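Local coordinates for protein probable enoyl-CoA hydratase/isomerase (Mycobacterium abscessus, PDB 3SWX) that probably acts on enoyl-CoA thioesters as a hydratase or isomerase of the crotonase-like family, at residues E9-R14 with L20-N25. Sequence-based numbering, arbitrary orientation.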
# COMPACT_ATOMS: atom_id res chain seq x y z
N GLU B 9 -8.41 26.64 25.99
CA GLU B 9 -7.17 27.07 26.63
C GLU B 9 -5.92 26.66 25.85
O GLU B 9 -4.94 27.40 25.86
CB GLU B 9 -7.07 26.47 28.05
N THR B 10 -5.94 25.48 25.22
CA THR B 10 -4.75 24.90 24.57
C THR B 10 -4.80 24.83 23.03
O THR B 10 -3.86 24.34 22.40
CB THR B 10 -4.48 23.47 25.11
OG1 THR B 10 -5.54 22.58 24.69
CG2 THR B 10 -4.41 23.50 26.65
N LEU B 11 -5.88 25.32 22.42
CA LEU B 11 -5.97 25.39 20.96
C LEU B 11 -6.27 26.80 20.48
O LEU B 11 -7.04 27.52 21.10
CB LEU B 11 -7.10 24.49 20.44
CG LEU B 11 -7.11 23.07 20.96
CD1 LEU B 11 -8.42 22.40 20.55
CD2 LEU B 11 -5.89 22.38 20.42
N ARG B 12 -5.67 27.16 19.35
CA ARG B 12 -5.97 28.38 18.67
C ARG B 12 -6.86 28.04 17.47
O ARG B 12 -6.41 27.35 16.54
CB ARG B 12 -4.69 29.07 18.20
CG ARG B 12 -4.95 30.38 17.49
CD ARG B 12 -3.73 30.81 16.70
NE ARG B 12 -3.92 32.12 16.12
CZ ARG B 12 -3.01 32.76 15.39
NH1 ARG B 12 -1.83 32.22 15.14
NH2 ARG B 12 -3.29 33.96 14.89
N ILE B 13 -8.09 28.52 17.49
CA ILE B 13 -9.04 28.20 16.46
C ILE B 13 -9.43 29.42 15.64
O ILE B 13 -9.73 30.49 16.19
CB ILE B 13 -10.29 27.51 17.07
CG1 ILE B 13 -9.88 26.10 17.56
CG2 ILE B 13 -11.43 27.45 16.05
CD1 ILE B 13 -10.97 25.07 17.55
N ARG B 14 -9.44 29.26 14.32
CA ARG B 14 -9.93 30.28 13.42
C ARG B 14 -10.72 29.62 12.32
O ARG B 14 -10.55 28.41 12.09
CB ARG B 14 -8.77 31.07 12.80
CG ARG B 14 -7.87 31.80 13.78
CD ARG B 14 -6.61 32.27 13.11
NE ARG B 14 -5.59 31.23 13.06
CZ ARG B 14 -4.47 31.29 12.34
NH1 ARG B 14 -4.21 32.32 11.55
NH2 ARG B 14 -3.60 30.29 12.38
N LEU B 20 -11.98 25.12 8.70
CA LEU B 20 -11.58 25.28 10.10
C LEU B 20 -10.07 25.12 10.25
O LEU B 20 -9.48 24.20 9.67
CB LEU B 20 -12.25 24.22 10.97
CG LEU B 20 -12.20 24.44 12.49
CD1 LEU B 20 -13.05 25.63 12.85
CD2 LEU B 20 -12.75 23.19 13.20
N VAL B 21 -9.45 26.03 10.99
CA VAL B 21 -8.01 26.01 11.21
C VAL B 21 -7.75 25.89 12.72
O VAL B 21 -8.06 26.79 13.48
CB VAL B 21 -7.31 27.27 10.61
CG1 VAL B 21 -5.80 27.21 10.77
CG2 VAL B 21 -7.66 27.45 9.13
N ILE B 22 -7.19 24.75 13.13
CA ILE B 22 -6.96 24.46 14.53
C ILE B 22 -5.48 24.40 14.76
O ILE B 22 -4.77 23.64 14.08
CB ILE B 22 -7.52 23.08 14.93
CG1 ILE B 22 -9.03 23.00 14.62
CG2 ILE B 22 -7.21 22.77 16.42
CD1 ILE B 22 -9.56 21.53 14.60
N GLY B 23 -5.01 25.20 15.72
CA GLY B 23 -3.60 25.24 16.07
C GLY B 23 -3.37 24.68 17.47
O GLY B 23 -3.97 25.15 18.43
N LEU B 24 -2.54 23.64 17.57
CA LEU B 24 -2.09 23.19 18.87
C LEU B 24 -1.37 24.38 19.49
O LEU B 24 -0.50 25.00 18.86
CB LEU B 24 -1.16 21.98 18.79
CG LEU B 24 -1.67 20.73 18.03
CD1 LEU B 24 -0.58 19.65 18.06
CD2 LEU B 24 -3.02 20.21 18.58
N ASN B 25 -1.73 24.74 20.71
CA ASN B 25 -1.23 26.00 21.26
C ASN B 25 -0.69 25.88 22.68
O ASN B 25 -1.15 26.58 23.58
CB ASN B 25 -2.33 27.09 21.14
CG ASN B 25 -1.78 28.49 21.41
OD1 ASN B 25 -0.59 28.73 21.22
ND2 ASN B 25 -2.63 29.39 21.86
O HOH W 1 -5.90 28.55 14.20
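R12 and G23 form an antiparallel hydrogen-bonded pair. R12 N donates to G23 O at 2.8 Å, and G23 N returns a bond to R12 O at 2.7 Å. R14 and V21 make the next such pair, again bonded in both directions. Past the strand end, N25 N reaches T10 O at 2.7 Å, with a more bent N-H...O angle of 138°.

A water bridges the two strands. It donates to R12 O and V21 O and accepts from R14 NE, 2.9 Å away, in the plane of the guanidinium. The R14 chain bends at chi3 (-85°), which keeps its guanidinium over the face that carries R12, R14 and V21. There it lies against the R12 guanidinium, with R12 CZ 3.7 Å above its plane. The salt bridge from R12 NH1 to E62 probably offsets part of the repulsion between the two cations. R14 NH2 is hydrogen-bonded to Y60 OH, which helps hold the group in place.

The two strands are the N-terminal beta hairpin of the crotonase fold. Strand 11-16 is an outermost strand of the mixed sheet within this chain, and strand 19-24 joins it to strand 56-61.

Apolar side chains gather on the opposite face, with L11, I13, I22 and L24. L11 and L24 run side by side, their CD2 atoms 4.0 Å apart. I13 CD1 lies alongside I22 CG1, and I13 CG2 meets L20 CD1. Helix 35-50 packs on this face, where L45 touches I22 and E40 touches L11.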